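CDA peptide synthetase I (Streptomyces coelicolor, PDB 5DUA) belongs to the nonribosomal peptide synthetases, large multidomain enzymes, here represented by a condensation domain with the two-lobed fold of the CoA-dependent acyltransferase clan. Local coordinates at residues V156-I161 against M308-L313. The protein carries 1 engineered substitution. Sequence-based numbering, arbitrary orientation.
Sequences VHHIVI and MVSNRL. With 5FQ (N-pentyl-L-alaninamide), chain E.
The CA atoms of Ile161 and Met308 come nearest across the two segments, at 5.1 Å, where the turn after strand 149-157 passes the loop leading into strand 311-318 without a hydrogen bond between the two segments. Met308 supplies about half of the buried surface. With CG anti to the backbone N (chi1 164°) and the chain bent at chi2 (49°), its CE reaches over one face of the His158 ring, 3.4 Å from CE1. SD sits obliquely to that ring, 4.3 Å from its centroid. Lower down the side chain, CG packs on His158 O at 3.2 Å and CB on Ile159 O at 3.3 Å. The turn is braced by Ile159 N, which donates to His157 ND1 almost in the ring plane (3.1 Å), while His157 NE2 bonds Gln23. Together with Asp162, which accepts a bond from Val309 N, the two histidines form the HHxxxDG signature of condensation domains. At the ring edge of His158, NE2 accepts a hydrogen bond from N11 of N-pentyl-L-alaninamide (2.9 Å), and Arg312 NH2 lies 3.4 Å from C04 of its pentyl chain. Methyl on the face and amine at the edge use different parts of the ring, and together probably limit its rotation.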
loop_
_atom_site.group_PDB
_atom_site.type_symbol
_atom_site.label_atom_id
_atom_site.label_comp_id
_atom_site.label_asym_id
_atom_site.label_seq_id
_atom_site.Cartn_x
_atom_site.Cartn_y
_atom_site.Cartn_z
ATOM N N VAL B 156 -2.802 -2.141 -10.149
ATOM C CA VAL B 156 -3.966 -2.884 -9.677
ATOM C C VAL B 156 -5.145 -1.969 -9.343
ATOM O O VAL B 156 -4.992 -0.769 -9.182
ATOM C CB VAL B 156 -3.630 -3.738 -8.398
ATOM C CG1 VAL B 156 -2.517 -4.723 -8.668
ATOM C CG2 VAL B 156 -3.279 -2.851 -7.203
ATOM N N HIS B 157 -6.332 -2.551 -9.245
ATOM C CA HIS B 157 -7.409 -1.904 -8.522
ATOM C C HIS B 157 -7.204 -2.191 -7.044
ATOM O O HIS B 157 -6.940 -3.331 -6.666
ATOM C CB HIS B 157 -8.759 -2.400 -8.979
ATOM C CG HIS B 157 -9.882 -1.496 -8.590
ATOM N ND1 HIS B 157 -10.220 -1.257 -7.276
ATOM C CD2 HIS B 157 -10.717 -0.740 -9.338
ATOM C CE1 HIS B 157 -11.226 -0.407 -7.232
ATOM N NE2 HIS B 157 -11.546 -0.075 -8.469
ATOM N N HIS B 158 -7.322 -1.172 -6.195
ATOM C CA HIS B 158 -7.104 -1.385 -4.773
ATOM C C HIS B 158 -8.017 -2.481 -4.180
ATOM O O HIS B 158 -7.705 -3.063 -3.142
ATOM C CB HIS B 158 -7.303 -0.076 -4.003
ATOM C CG HIS B 158 -6.459 0.024 -2.776
ATOM N ND1 HIS B 158 -6.034 -1.084 -2.074
ATOM C CD2 HIS B 158 -5.940 1.097 -2.135
ATOM C CE1 HIS B 158 -5.300 -0.695 -1.045
ATOM N NE2 HIS B 158 -5.230 0.624 -1.060
ATOM N N ILE B 159 -9.138 -2.783 -4.825
ATOM C CA ILE B 159 -10.060 -3.758 -4.249
ATOM C C ILE B 159 -9.475 -5.187 -4.271
ATOM O O ILE B 159 -9.896 -6.036 -3.482
ATOM C CB ILE B 159 -11.459 -3.713 -4.955
ATOM C CG1 ILE B 159 -12.515 -4.357 -4.066
ATOM C CG2 ILE B 159 -11.426 -4.353 -6.359
ATOM C CD1 ILE B 159 -13.961 -4.134 -4.540
ATOM N N VAL B 160 -8.487 -5.455 -5.119
ATOM C CA VAL B 160 -7.923 -6.811 -5.190
ATOM C C VAL B 160 -6.552 -6.977 -4.536
ATOM O O VAL B 160 -6.203 -8.100 -4.169
ATOM C CB VAL B 160 -7.821 -7.325 -6.651
ATOM C CG1 VAL B 160 -9.213 -7.586 -7.214
ATOM C CG2 VAL B 160 -7.032 -6.385 -7.537
ATOM N N ILE B 161 -5.801 -5.886 -4.365
ATOM C CA ILE B 161 -4.410 -5.986 -3.913
ATOM C C ILE B 161 -4.048 -4.809 -3.012
ATOM O O ILE B 161 -4.206 -3.648 -3.407
ATOM C CB ILE B 161 -3.420 -6.050 -5.131
ATOM C CG1 ILE B 161 -3.442 -7.431 -5.808
ATOM C CG2 ILE B 161 -1.977 -5.699 -4.708
ATOM C CD1 ILE B 161 -2.905 -8.569 -4.928
ATOM N N MET B 308 -7.170 -7.716 -0.258
ATOM C CA MET B 308 -7.287 -6.352 0.227
ATOM C C MET B 308 -8.001 -6.346 1.560
ATOM O O MET B 308 -9.240 -6.485 1.618
ATOM C CB MET B 308 -8.039 -5.498 -0.790
ATOM C CG MET B 308 -8.560 -4.177 -0.248
ATOM S SD MET B 308 -7.314 -3.244 0.646
ATOM C CE MET B 308 -8.058 -1.618 0.676
ATOM N N VAL B 309 -7.229 -6.191 2.632
ATOM C CA VAL B 309 -7.772 -6.246 3.988
ATOM C C VAL B 309 -7.231 -5.150 4.865
ATOM O O VAL B 309 -7.580 -5.094 6.039
ATOM C CB VAL B 309 -7.469 -7.599 4.709
ATOM C CG1 VAL B 309 -8.445 -8.691 4.279
ATOM C CG2 VAL B 309 -6.051 -8.025 4.490
ATOM N N SER B 310 -6.388 -4.280 4.309
ATOM C CA SER B 310 -5.754 -3.239 5.106
ATOM C C SER B 310 -6.767 -2.265 5.730
ATOM O O SER B 310 -7.882 -2.059 5.237
ATOM C CB SER B 310 -4.745 -2.462 4.276
ATOM O OG SER B 310 -5.327 -2.017 3.070
ATOM N N ASN B 311 -6.331 -1.681 6.834
ATOM C CA ASN B 311 -7.154 -0.832 7.661
ATOM C C ASN B 311 -6.345 0.413 7.920
ATOM O O ASN B 311 -5.116 0.351 7.921
ATOM C CB ASN B 311 -7.513 -1.570 8.951
ATOM C CG ASN B 311 -8.594 -0.885 9.760
ATOM O OD1 ASN B 311 -9.381 -0.075 9.249
ATOM N ND2 ASN B 311 -8.655 -1.232 11.041
ATOM N N ARG B 312 -7.015 1.547 8.078
ATOM C CA ARG B 312 -6.336 2.776 8.451
ATOM C C ARG B 312 -6.926 3.310 9.750
ATOM O O ARG B 312 -8.133 3.407 9.874
ATOM C CB ARG B 312 -6.454 3.822 7.341
ATOM C CG ARG B 312 -5.790 5.147 7.708
ATOM C CD ARG B 312 -5.781 6.131 6.555
ATOM N NE ARG B 312 -6.895 5.909 5.641
ATOM C CZ ARG B 312 -6.828 6.030 4.317
ATOM N NH1 ARG B 312 -5.686 6.378 3.722
ATOM N NH2 ARG B 312 -7.914 5.802 3.583
ATOM N N LEU B 313 -6.077 3.654 10.714
ATOM C CA LEU B 313 -6.575 4.086 12.012
ATOM C C LEU B 313 -5.929 5.381 12.484
ATOM O O LEU B 313 -4.745 5.630 12.253
ATOM C CB LEU B 313 -6.370 2.975 13.039
ATOM C CG LEU B 313 -7.374 1.829 12.922
ATOM C CD1 LEU B 313 -6.968 0.675 13.816
ATOM C CD2 LEU B 313 -8.774 2.283 13.234
HETATM C C01 5FQ E . -12.619 2.526 1.926
HETATM C C02 5FQ E . -11.422 1.608 1.744
HETATM C C03 5FQ E . -10.371 1.727 2.852
HETATM C C04 5FQ E . -9.335 2.823 2.581
HETATM C C05 5FQ E . -8.411 2.503 1.404
HETATM N N06 5FQ E . -7.032 2.214 1.789
HETATM C C07 5FQ E . -5.968 2.816 1.237
HETATM O O08 5FQ E . -6.066 3.689 0.383
HETATM C C09 5FQ E . -4.602 2.382 1.712
HETATM C C10 5FQ E . -4.106 3.310 2.818
HETATM N N11 5FQ E . -3.629 2.441 0.601
#